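Local coordinates for succinate--CoA ligase subunit alpha (Campylobacter jejuni, PDB 6MEL), which forms the alpha subunit of a two-subunit CoA ligase, joining a Rossmann-type CoA-binding domain to a CoA-ligase domain, at residues I128-E132 with I142-G146; F195-T201 with N225-P229; M105-K109 with P182-L186; I137-F143 with Y159-N163. The contacts are given in a common frame with arbitrary orientation. Residue numbers count along the deposited sequence, not the author numbering.

Interaction 3 opens first along the chain, at helix 102-115 of the Rossmann-type domain, and closes at residues 182-186 of the second domain, so that interactions 1 and 4 fall between its two segments; interaction 2 follows later. Interactions 1 and 4 share Ile142 and Phe143, their centres only 8 Å apart, and link the hairpin of strands 126-129 and 133-136 to helix 156-167. The centre of interaction 2 lies about 18 Å from that of interaction 1, beside strands 203-209 and 230-235 of the same mixed sheet. Interaction 3, with its centre 25 to 27 Å from those of the others, joins the two domains, whereas the remaining contacts stay within the second.

Interaction 1 (I128-E132 with I142-G146); sequences ITSEE and IFKKG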
loop_
_atom_site.group_PDB
_atom_site.type_symbol
_atom_site.label_atom_id
_atom_site.label_comp_id
_atom_site.label_asym_id
_atom_site.label_seq_id
_atom_site.Cartn_x
_atom_site.Cartn_y
_atom_site.Cartn_z
ATOM N N ILE A 128 9.215 4.671 -20.046
ATOM C CA ILE A 128 9.695 4.178 -21.324
ATOM C C ILE A 128 9.178 5.099 -22.411
ATOM O O ILE A 128 7.984 5.427 -22.438
ATOM C CB ILE A 128 9.311 2.697 -21.587
ATOM C CG1 ILE A 128 9.807 2.232 -22.960
ATOM C CG2 ILE A 128 7.806 2.444 -21.462
ATOM C CD1 ILE A 128 9.893 0.749 -23.133
ATOM N N THR A 129 10.087 5.466 -23.316
ATOM C CA THR A 129 9.738 6.115 -24.573
ATOM C C THR A 129 9.982 5.087 -25.687
ATOM O O THR A 129 11.125 4.727 -25.956
ATOM C CB THR A 129 10.486 7.431 -24.777
ATOM O OG1 THR A 129 9.965 8.357 -23.829
ATOM C CG2 THR A 129 10.329 8.003 -26.185
ATOM N N SER A 130 8.884 4.612 -26.280
ATOM C CA SER A 130 8.822 3.467 -27.184
ATOM C C SER A 130 9.929 3.564 -28.247
ATOM O O SER A 130 10.103 4.591 -28.856
ATOM C CB SER A 130 7.475 3.380 -27.831
ATOM O OG SER A 130 6.456 3.321 -26.870
ATOM N N GLU A 131 10.724 2.498 -28.346
ATOM C CA GLU A 131 11.768 2.326 -29.356
ATOM C C GLU A 131 12.824 3.422 -29.229
ATOM O O GLU A 131 13.552 3.633 -30.158
ATOM C CB GLU A 131 11.170 2.320 -30.770
ATOM C CG GLU A 131 10.212 1.158 -31.036
ATOM C CD GLU A 131 9.444 1.307 -32.356
ATOM O OE1 GLU A 131 9.946 2.020 -33.236
ATOM O OE2 GLU A 131 8.306 0.815 -32.470
ATOM N N GLU A 132 12.939 4.094 -28.073
ATOM C CA GLU A 132 14.006 5.075 -27.913
ATOM C C GLU A 132 14.814 4.796 -26.648
ATOM O O GLU A 132 16.038 4.844 -26.672
ATOM C CB GLU A 132 13.449 6.490 -27.847
ATOM C CG GLU A 132 13.276 7.202 -29.182
ATOM C CD GLU A 132 13.118 8.720 -29.015
ATOM O OE1 GLU A 132 14.137 9.429 -28.666
ATOM O OE2 GLU A 132 11.967 9.208 -29.190
ATOM N N ILE A 142 7.095 -4.728 -25.901
ATOM C CA ILE A 142 5.654 -4.515 -25.859
ATOM C C ILE A 142 5.312 -3.109 -26.362
ATOM O O ILE A 142 4.214 -2.859 -26.916
ATOM C CB ILE A 142 5.173 -4.729 -24.411
ATOM C CG1 ILE A 142 5.391 -6.168 -23.956
ATOM C CG2 ILE A 142 3.726 -4.284 -24.249
ATOM C CD1 ILE A 142 4.621 -7.184 -24.785
ATOM N N PHE A 143 6.230 -2.159 -26.132
ATOM C CA PHE A 143 6.009 -0.740 -26.401
ATOM C C PHE A 143 6.430 -0.412 -27.838
ATOM O O PHE A 143 7.593 -0.131 -28.090
ATOM C CB PHE A 143 6.723 0.121 -25.359
ATOM C CG PHE A 143 6.109 -0.041 -23.993
ATOM C CD1 PHE A 143 5.084 0.787 -23.579
ATOM C CD2 PHE A 143 6.465 -1.112 -23.181
ATOM C CE1 PHE A 143 4.462 0.583 -22.355
ATOM C CE2 PHE A 143 5.888 -1.275 -21.931
ATOM C CZ PHE A 143 4.860 -0.448 -21.539
ATOM N N LYS A 144 5.465 -0.472 -28.762
ATOM C CA LYS A 144 5.658 -0.029 -30.139
ATOM C C LYS A 144 5.264 1.436 -30.236
ATOM O O LYS A 144 4.299 1.864 -29.638
ATOM C CB LYS A 144 4.817 -0.840 -31.128
ATOM C CG LYS A 144 5.173 -2.318 -31.199
ATOM C CD LYS A 144 6.658 -2.586 -31.426
ATOM C CE LYS A 144 7.001 -4.050 -31.615
ATOM N NZ LYS A 144 8.326 -4.328 -31.007
ATOM N N LYS A 145 6.011 2.185 -31.023
ATOM C CA LYS A 145 5.850 3.639 -31.079
ATOM C C LYS A 145 4.466 3.994 -31.615
ATOM O O LYS A 145 3.983 3.361 -32.546
ATOM C CB LYS A 145 6.929 4.265 -31.954
ATOM C CG LYS A 145 6.971 5.782 -31.940
ATOM C CD LYS A 145 8.016 6.343 -32.891
ATOM C CE LYS A 145 8.369 7.786 -32.602
ATOM N NZ LYS A 145 9.250 7.866 -31.410
ATOM N N GLY A 146 3.832 4.997 -31.001
ATOM C CA GLY A 146 2.572 5.525 -31.482
ATOM C C GLY A 146 2.186 6.799 -30.757
ATOM O O GLY A 146 3.021 7.446 -30.127
HETATM O O HOH W 1 7.773 6.908 -28.604
#
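Strand 126-129 ends in a tight turn in which Glu132 N donates to Thr129 O at 2.9 Å; the dihedrals of Ser130 and Glu131 are close to those of a type II turn, which reverses the chain into strand 133-136 as a beta hairpin. Residues 143-145 pass this tip in an extended conformation, coming closest at Ser130 and Lys145, whose CA atoms are 4.9 Å apart. Both segments also bond through their backbones to the start of strand 172-177, Lys144 to Ile172 and Ser130 to Ser173, which holds them side by side where strand 126-129 ends and strand 172-177 begins. On the buried side, Ile128 CG2 sits over one face of the Phe143 ring, 3.8 Å from its centroid, in a CH-pi contact. Ser130 OG lies at the edge of this ring, 3.5 Å from Phe143 CB, and is hydrogen-bonded to Ile172 O. The outer side is polar. Lys145 NZ makes a long salt bridge of 3.8 Å to Glu132 OE2, while OE1 of the same glutamate accepts from Lys7 N. The hairpin tip is fastened most directly by Glu131, whose OE2 accepts a nearly straight hydrogen bond (170°) from Lys145 N at 3.0 Å.

Interaction 2 (F195-T201 with N225-P229); sequences FQKDDET and NISKP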
loop_
_atom_site.group_PDB
_atom_site.type_symbol
_atom_site.label_atom_id
_atom_site.label_comp_id
_atom_site.label_asym_id
_atom_site.label_seq_id
_atom_site.Cartn_x
_atom_site.Cartn_y
_atom_site.Cartn_z
ATOM N N PHE A 195 1.821 15.691 -21.599
ATOM C CA PHE A 195 1.258 15.001 -22.779
ATOM C C PHE A 195 0.439 15.982 -23.643
ATOM O O PHE A 195 0.413 15.882 -24.856
ATOM C CB PHE A 195 0.413 13.786 -22.388
ATOM C CG PHE A 195 1.196 12.535 -22.054
ATOM C CD1 PHE A 195 2.115 12.009 -22.952
ATOM C CD2 PHE A 195 1.028 11.889 -20.851
ATOM C CE1 PHE A 195 2.831 10.863 -22.651
ATOM C CE2 PHE A 195 1.740 10.734 -20.557
ATOM C CZ PHE A 195 2.649 10.235 -21.444
ATOM N N GLN A 196 -0.226 16.928 -23.004
ATOM C CA GLN A 196 -1.026 17.923 -23.692
ATOM C C GLN A 196 -0.101 18.791 -24.565
ATOM O O GLN A 196 -0.468 19.145 -25.658
ATOM C CB GLN A 196 -1.788 18.766 -22.668
ATOM C CG GLN A 196 -2.607 19.920 -23.256
ATOM C CD GLN A 196 -3.751 19.411 -24.100
ATOM O OE1 GLN A 196 -4.485 18.509 -23.710
ATOM N NE2 GLN A 196 -3.899 19.967 -25.291
ATOM N N LYS A 197 1.102 19.084 -24.078
ATOM C CA LYS A 197 2.114 19.873 -24.821
ATOM C C LYS A 197 2.902 19.033 -25.839
ATOM O O LYS A 197 3.637 19.592 -26.571
ATOM C CB LYS A 197 3.163 20.454 -23.868
ATOM C CG LYS A 197 2.654 21.481 -22.863
ATOM C CD LYS A 197 3.796 22.192 -22.165
ATOM C CE LYS A 197 4.125 21.610 -20.809
ATOM N NZ LYS A 197 3.284 22.252 -19.766
ATOM N N ASP A 198 2.837 17.696 -25.790
ATOM C CA ASP A 198 3.598 16.824 -26.668
ATOM C C ASP A 198 2.765 16.595 -27.935
ATOM O O ASP A 198 1.699 15.921 -27.908
ATOM C CB ASP A 198 3.936 15.493 -25.969
ATOM C CG ASP A 198 4.467 14.439 -26.925
ATOM O OD1 ASP A 198 4.990 14.865 -27.943
ATOM O OD2 ASP A 198 4.342 13.207 -26.649
ATOM N N ASP A 199 3.245 17.141 -29.057
ATOM C CA ASP A 199 2.543 17.033 -30.343
ATOM C C ASP A 199 2.436 15.579 -30.819
ATOM O O ASP A 199 1.539 15.292 -31.508
ATOM C CB ASP A 199 3.208 17.869 -31.441
ATOM C CG ASP A 199 3.002 19.361 -31.280
ATOM O OD1 ASP A 199 2.193 19.758 -30.418
ATOM O OD2 ASP A 199 3.676 20.119 -32.007
ATOM N N GLU A 200 3.345 14.677 -30.418
ATOM C CA GLU A 200 3.278 13.277 -30.847
ATOM C C GLU A 200 2.170 12.532 -30.092
ATOM O O GLU A 200 1.838 11.430 -30.469
ATOM C CB GLU A 200 4.613 12.547 -30.633
ATOM C CG GLU A 200 5.841 13.297 -31.178
ATOM C CD GLU A 200 5.651 13.721 -32.626
ATOM O OE1 GLU A 200 5.386 12.816 -33.433
ATOM O OE2 GLU A 200 5.668 14.955 -32.933
ATOM N N THR A 201 1.643 13.088 -28.991
ATOM C CA THR A 201 0.638 12.345 -28.254
ATOM C C THR A 201 -0.757 12.855 -28.651
ATOM O O THR A 201 -1.003 14.062 -28.605
ATOM C CB THR A 201 0.908 12.415 -26.745
ATOM O OG1 THR A 201 2.155 11.781 -26.423
ATOM C CG2 THR A 201 -0.215 11.774 -25.963
ATOM N N ASN A 225 -8.227 21.668 -18.171
ATOM C CA ASN A 225 -6.886 21.957 -18.708
ATOM C C ASN A 225 -6.476 21.059 -19.874
ATOM O O ASN A 225 -5.516 21.375 -20.533
ATOM C CB ASN A 225 -5.812 21.852 -17.629
ATOM C CG ASN A 225 -6.042 22.845 -16.519
ATOM O OD1 ASN A 225 -5.636 23.986 -16.634
ATOM N ND2 ASN A 225 -6.741 22.446 -15.476
ATOM N N ILE A 226 -7.111 19.901 -20.050
ATOM C CA ILE A 226 -6.603 18.894 -20.965
ATOM C C ILE A 226 -7.660 18.681 -22.049
ATOM O O ILE A 226 -8.714 18.108 -21.779
ATOM C CB ILE A 226 -6.301 17.583 -20.204
ATOM C CG1 ILE A 226 -5.384 17.818 -19.002
ATOM C CG2 ILE A 226 -5.731 16.525 -21.128
ATOM C CD1 ILE A 226 -3.965 18.178 -19.375
ATOM N N SER A 227 -7.348 19.046 -23.291
ATOM C CA SER A 227 -8.333 18.892 -24.366
ATOM C C SER A 227 -8.115 17.588 -25.152
ATOM O O SER A 227 -8.994 17.133 -25.864
ATOM C CB SER A 227 -8.299 20.118 -25.263
ATOM O OG SER A 227 -7.037 20.197 -25.889
ATOM N N LYS A 228 -6.932 16.980 -25.049
ATOM C CA LYS A 228 -6.739 15.648 -25.623
ATOM C C LYS A 228 -7.612 14.645 -24.885
ATOM O O LYS A 228 -7.842 14.767 -23.678
ATOM C CB LYS A 228 -5.265 15.232 -25.592
ATOM C CG LYS A 228 -4.407 16.162 -26.436
ATOM C CD LYS A 228 -2.963 15.785 -26.600
ATOM C CE LYS A 228 -2.218 16.841 -27.410
ATOM N NZ LYS A 228 -0.745 16.632 -27.337
ATOM N N PRO A 229 -8.186 13.659 -25.610
ATOM C CA PRO A 229 -9.012 12.630 -24.991
ATOM C C PRO A 229 -8.234 11.780 -23.979
ATOM O O PRO A 229 -7.072 11.425 -24.227
ATOM C CB PRO A 229 -9.478 11.711 -26.129
ATOM C CG PRO A 229 -9.043 12.396 -27.402
ATOM C CD PRO A 229 -8.075 13.502 -27.059
HETATM O O HOH W 2 0.254 19.051 -28.435
#
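The Lys228 side chain, trans from chi2 to chi4, reaches across the last turn of helix 188-197, with its CG 3.6 Å from Gln196 OE1, and delivers its ammonium group to a cluster of backbone carbonyls. Lys228 NZ donates to Phe195 O at 2.8 Å, Gln196 O at 3.0 Å and Thr201 O at 2.9 Å, and a water 2.8 Å from NZ links it to Asp199 OD1. The positive charge thus meets main-chain oxygens that the end of the helix and the following turn direct toward it. Gln196 returns the grip: its OE1 accepts from Ser227 N at 2.9 Å and from Lys228 N at 3.2 Å, and its NE2 makes a weak bond to Ser227 OG. The carbonyl cluster is shaped by a type I beta turn from Asp198 to Thr201, reinforced by an Asx turn in which Glu200 N donates to Asp198 OD1 at 3.0 Å, and by Thr201 OG1 donating to Asp198 OD2 at 2.6 Å. In the alternating alpha/beta architecture of this domain, the contact ties the exit of helix 188-197 into strand 203-209 to the loop joining helix 214-225 to the adjacent parallel strand 230-235, with the Lys228 side chain against Ile204.

Interaction 3 (M105-K109 with P182-L186); sequences MMFAK and PIIGL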
loop_
_atom_site.group_PDB
_atom_site.type_symbol
_atom_site.label_atom_id
_atom_site.label_comp_id
_atom_site.label_asym_id
_atom_site.label_seq_id
_atom_site.Cartn_x
_atom_site.Cartn_y
_atom_site.Cartn_z
ATOM N N MET A 105 10.005 8.384 2.447
ATOM C CA MET A 105 9.587 8.977 1.215
ATOM C C MET A 105 9.020 10.380 1.457
ATOM O O MET A 105 9.232 11.303 0.668
ATOM C CB MET A 105 8.546 8.072 0.548
ATOM C CG MET A 105 8.355 8.364 -0.868
ATOM S SD MET A 105 9.944 8.290 -1.792
ATOM C CE MET A 105 9.316 9.667 -2.709
ATOM N N MET A 106 8.300 10.552 2.571
ATOM C CA MET A 106 7.740 11.840 2.909
ATOM C C MET A 106 8.867 12.894 2.993
ATOM O O MET A 106 8.777 13.974 2.398
ATOM C CB MET A 106 6.993 11.771 4.246
ATOM C CG MET A 106 6.153 13.010 4.571
ATOM S SD MET A 106 5.186 12.808 6.122
ATOM C CE MET A 106 6.504 12.428 7.257
ATOM N N PHE A 107 9.893 12.612 3.789
ATOM C CA PHE A 107 11.021 13.534 3.976
ATOM C C PHE A 107 11.846 13.681 2.686
ATOM O O PHE A 107 12.227 14.802 2.324
ATOM C CB PHE A 107 11.921 13.099 5.132
ATOM C CG PHE A 107 11.373 13.475 6.484
ATOM C CD1 PHE A 107 11.326 14.809 6.875
ATOM C CD2 PHE A 107 10.893 12.507 7.352
ATOM C CE1 PHE A 107 10.786 15.163 8.101
ATOM C CE2 PHE A 107 10.381 12.864 8.595
ATOM C CZ PHE A 107 10.363 14.189 8.980
ATOM N N ALA A 108 12.050 12.590 1.952
ATOM C CA ALA A 108 12.877 12.668 0.735
ATOM C C ALA A 108 12.178 13.511 -0.336
ATOM O O ALA A 108 12.824 14.303 -1.005
ATOM C CB ALA A 108 13.238 11.310 0.209
ATOM N N LYS A 109 10.864 13.380 -0.466
ATOM C CA LYS A 109 10.133 14.189 -1.405
ATOM C C LYS A 109 10.171 15.687 -1.047
ATOM O O LYS A 109 10.259 16.505 -1.945
ATOM C CB LYS A 109 8.678 13.736 -1.558
ATOM C CG LYS A 109 7.936 14.532 -2.628
ATOM C CD LYS A 109 6.731 13.862 -3.159
ATOM C CE LYS A 109 5.952 14.680 -4.154
ATOM N NZ LYS A 109 4.579 14.182 -4.202
ATOM N N PRO A 182 1.762 5.164 -1.076
ATOM C CA PRO A 182 0.881 6.239 -0.649
ATOM C C PRO A 182 1.434 7.634 -0.953
ATOM O O PRO A 182 0.669 8.552 -1.218
ATOM C CB PRO A 182 0.750 6.050 0.877
ATOM C CG PRO A 182 1.438 4.738 1.222
ATOM C CD PRO A 182 2.311 4.395 0.046
ATOM N N ILE A 183 2.753 7.770 -0.905
ATOM C CA ILE A 183 3.418 8.990 -1.411
ATOM C C ILE A 183 4.250 8.630 -2.651
ATOM O O ILE A 183 5.122 7.765 -2.567
ATOM C CB ILE A 183 4.311 9.607 -0.335
ATOM C CG1 ILE A 183 3.562 9.956 0.949
ATOM C CG2 ILE A 183 5.077 10.800 -0.883
ATOM C CD1 ILE A 183 4.507 10.466 2.044
ATOM N N ILE A 184 3.990 9.327 -3.759
ATOM C CA ILE A 184 4.685 9.161 -4.992
ATOM C C ILE A 184 5.077 10.545 -5.482
ATOM O O ILE A 184 4.844 11.534 -4.807
ATOM C CB ILE A 184 3.812 8.403 -6.014
ATOM C CG1 ILE A 184 2.457 9.080 -6.228
ATOM C CG2 ILE A 184 3.640 6.932 -5.617
ATOM C CD1 ILE A 184 1.721 8.574 -7.441
ATOM N N GLY A 185 5.724 10.593 -6.642
ATOM C CA GLY A 185 6.200 11.832 -7.191
ATOM C C GLY A 185 5.238 12.396 -8.214
ATOM O O GLY A 185 4.068 12.687 -7.893
ATOM N N LEU A 186 5.732 12.582 -9.436
ATOM C CA LEU A 186 4.890 13.033 -10.522
ATOM C C LEU A 186 3.675 12.095 -10.645
ATOM O O LEU A 186 3.786 10.857 -10.543
ATOM C CB LEU A 186 5.682 13.023 -11.830
ATOM C CG LEU A 186 6.864 13.976 -11.938
ATOM C CD1 LEU A 186 7.598 13.757 -13.246
ATOM C CD2 LEU A 186 6.438 15.424 -11.814
#
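Apolar packing is centred on Ile183, which faces three residues on one side of helix 102-115. Its CD1 lies 3.6 Å from Met106 CB, its CG2 is 4.1 Å from Met105 CG, and the same CG2 meets Lys109 CD at 4.2 Å. The spacing of Met105 and Lys109, one helical turn apart, lets both point toward the loop at 182-186; the nearest CA pairs are Met105 with Ile183 at 6.7 Å and Lys109 with Gly185 at 7.4 Å, so the loop runs beside the helix across this turn. Met105 CG also rests 3.7 Å from Ile183 O.

The contact crosses between domains. Helix 102-115 connects strands 92-95 and 118-120 at one end of the Rossmann-type sheet, whereas residues 182-186 lie between strand 172-177 and helix 188-197 of the second domain. Next to the contact, Leu186 adds a backbone hydrogen bond to Ile119 in the edge strand 118-120.

The polar component is carried by Lys109. All four of its chi angles are trans, and the extended chain brings NZ to 2.7 Å from Ile184 O, to which it donates a hydrogen bond. The same ammonium group forms a salt bridge with Glu119 of the beta subunit, and Phe114 of that subunit packs on Ile183, so the domain junction also borders the subunit interface.

Interaction 4 (I137-F143 with Y159-N163); sequences IMPGFIF and YEAAN
In the alpha/beta domain built on the second mixed sheet, the loop between strands 133-136 and 148-152 packs on helix 156-167, which follows strand 148-152, as a loop-on-helix interlock of apolar side chains. Met138 and Pro139 are extended, after an Ile137 with psi near 11°; residues 140-142 form a 3-10 turn, with Ile142 N bonded to Pro139 O (3.3 Å) and Phe143 N to Gly140 O (3.1 Å), and residues 159-163 are regular alpha helix. The closest CA pairs are Ile142 with Asn163 (6.1 Å) and Phe143 with Ala162 (6.6 Å). Ile142, with both chi angles m, is the main bump: its CG2 enters a hollow one helical turn long, 3.8 Å from Tyr159 O and 4.1 Å from both Ala162 CB and Asn163 N. Beside it Phe143 (chi1 m) places CE1 3.6 Å from Ala162 CB and CZ 4.0 Å from Tyr159 CD1, which lies at the edge of the phenylalanine ring. Tyr159, with chi1 near -45°, reaches in turn from the helix to the start of the loop. Pro139 CD covers one face of its ring, 3.5 Å from the centroid, as a CH-pi contact, and Met138 CB touches CE1 of Tyr159 at 3.6 Å. Phe319 of the beta subunit also packs on Tyr159, at the subunit interface, and a bound citric acid lies about 4 Å from the tyrosine side chain. No direct hydrogen bond crosses; instead one water donates to Ile142 O at 2.8 Å and to Asn163 OD1 at 2.5 Å.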
loop_
_atom_site.group_PDB
_atom_site.type_symbol
_atom_site.label_atom_id
_atom_site.label_comp_id
_atom_site.label_asym_id
_atom_site.label_seq_id
_atom_site.Cartn_x
_atom_site.Cartn_y
_atom_site.Cartn_z
ATOM N N ILE A 137 12.109 -1.509 -15.506
ATOM C CA ILE A 137 12.011 -2.956 -15.554
ATOM C C ILE A 137 10.924 -3.384 -16.551
ATOM O O ILE A 137 10.525 -4.559 -16.593
ATOM C CB ILE A 137 11.719 -3.535 -14.158
ATOM C CG1 ILE A 137 10.345 -3.092 -13.646
ATOM C CG2 ILE A 137 12.845 -3.220 -13.171
ATOM C CD1 ILE A 137 9.906 -3.801 -12.348
ATOM N N MET A 138 10.416 -2.448 -17.362
ATOM C CA MET A 138 9.345 -2.830 -18.288
ATOM C C MET A 138 9.913 -3.598 -19.490
ATOM O O MET A 138 11.034 -3.335 -19.927
ATOM C CB MET A 138 8.551 -1.612 -18.761
ATOM C CG MET A 138 9.351 -0.638 -19.590
ATOM S SD MET A 138 10.592 0.292 -18.624
ATOM C CE MET A 138 9.455 1.318 -17.687
ATOM N N PRO A 139 9.117 -4.531 -20.079
ATOM C CA PRO A 139 9.484 -5.247 -21.306
ATOM C C PRO A 139 9.420 -4.323 -22.532
ATOM O O PRO A 139 8.332 -3.924 -22.992
ATOM C CB PRO A 139 8.451 -6.366 -21.403
ATOM C CG PRO A 139 7.206 -5.786 -20.697
ATOM C CD PRO A 139 7.789 -4.943 -19.571
ATOM N N GLY A 140 10.605 -3.969 -23.039
ATOM C CA GLY A 140 10.729 -2.961 -24.100
ATOM C C GLY A 140 9.900 -3.270 -25.341
ATOM O O GLY A 140 9.289 -2.374 -25.949
ATOM N N PHE A 141 9.834 -4.542 -25.711
ATOM C CA PHE A 141 9.305 -4.908 -27.029
ATOM C C PHE A 141 7.767 -4.752 -27.055
ATOM O O PHE A 141 7.190 -4.619 -28.094
ATOM C CB PHE A 141 9.779 -6.312 -27.396
ATOM C CG PHE A 141 8.952 -7.371 -26.699
ATOM C CD1 PHE A 141 9.290 -7.823 -25.416
ATOM C CD2 PHE A 141 7.781 -7.861 -27.285
ATOM C CE1 PHE A 141 8.531 -8.796 -24.787
ATOM C CE2 PHE A 141 7.010 -8.822 -26.634
ATOM C CZ PHE A 141 7.385 -9.272 -25.381
ATOM N N ILE A 142 7.095 -4.728 -25.901
ATOM C CA ILE A 142 5.654 -4.515 -25.859
ATOM C C ILE A 142 5.312 -3.109 -26.362
ATOM O O ILE A 142 4.214 -2.859 -26.916
ATOM C CB ILE A 142 5.173 -4.729 -24.411
ATOM C CG1 ILE A 142 5.391 -6.168 -23.956
ATOM C CG2 ILE A 142 3.726 -4.284 -24.249
ATOM C CD1 ILE A 142 4.621 -7.184 -24.785
ATOM N N PHE A 143 6.230 -2.159 -26.132
ATOM C CA PHE A 143 6.009 -0.740 -26.401
ATOM C C PHE A 143 6.430 -0.412 -27.838
ATOM O O PHE A 143 7.593 -0.131 -28.090
ATOM C CB PHE A 143 6.723 0.121 -25.359
ATOM C CG PHE A 143 6.109 -0.041 -23.993
ATOM C CD1 PHE A 143 5.084 0.787 -23.579
ATOM C CD2 PHE A 143 6.465 -1.112 -23.181
ATOM C CE1 PHE A 143 4.462 0.583 -22.355
ATOM C CE2 PHE A 143 5.888 -1.275 -21.931
ATOM C CZ PHE A 143 4.860 -0.448 -21.539
ATOM N N TYR A 159 1.415 -3.002 -18.946
ATOM C CA TYR A 159 1.889 -3.742 -20.118
ATOM C C TYR A 159 0.664 -4.307 -20.835
ATOM O O TYR A 159 0.596 -4.305 -22.060
ATOM C CB TYR A 159 2.892 -4.851 -19.726
ATOM C CG TYR A 159 3.971 -4.452 -18.735
ATOM C CD1 TYR A 159 4.392 -3.138 -18.594
ATOM C CD2 TYR A 159 4.536 -5.387 -17.887
ATOM C CE1 TYR A 159 5.339 -2.771 -17.641
ATOM C CE2 TYR A 159 5.484 -5.040 -16.934
ATOM C CZ TYR A 159 5.872 -3.722 -16.784
ATOM O OH TYR A 159 6.817 -3.388 -15.847
ATOM N N GLU A 160 -0.286 -4.825 -20.045
ATOM C CA GLU A 160 -1.556 -5.324 -20.567
ATOM C C GLU A 160 -2.234 -4.204 -21.375
ATOM O O GLU A 160 -2.723 -4.446 -22.483
ATOM C CB GLU A 160 -2.453 -5.818 -19.433
ATOM C CG GLU A 160 -3.863 -6.192 -19.834
ATOM C CD GLU A 160 -3.991 -7.302 -20.862
ATOM O OE1 GLU A 160 -3.150 -8.222 -20.833
ATOM O OE2 GLU A 160 -4.920 -7.227 -21.727
ATOM N N ALA A 161 -2.305 -2.987 -20.819
ATOM C CA ALA A 161 -2.964 -1.850 -21.512
ATOM C C ALA A 161 -2.188 -1.493 -22.786
ATOM O O ALA A 161 -2.784 -1.354 -23.874
ATOM C CB ALA A 161 -3.095 -0.668 -20.590
ATOM N N ALA A 162 -0.858 -1.405 -22.660
ATOM C CA ALA A 162 -0.020 -1.047 -23.787
ATOM C C ALA A 162 -0.231 -2.057 -24.916
ATOM O O ALA A 162 -0.386 -1.702 -26.080
ATOM C CB ALA A 162 1.430 -0.960 -23.377
ATOM N N ASN A 163 -0.284 -3.333 -24.544
ATOM C CA ASN A 163 -0.410 -4.390 -25.517
ATOM C C ASN A 163 -1.766 -4.287 -26.222
ATOM O O ASN A 163 -1.845 -4.520 -27.468
ATOM C CB ASN A 163 -0.172 -5.761 -24.880
ATOM C CG ASN A 163 0.198 -6.815 -25.890
ATOM O OD1 ASN A 163 0.997 -6.538 -26.779
ATOM N ND2 ASN A 163 -0.417 -7.981 -25.784
HETATM O O HOH W 3 2.553 -4.875 -27.843
#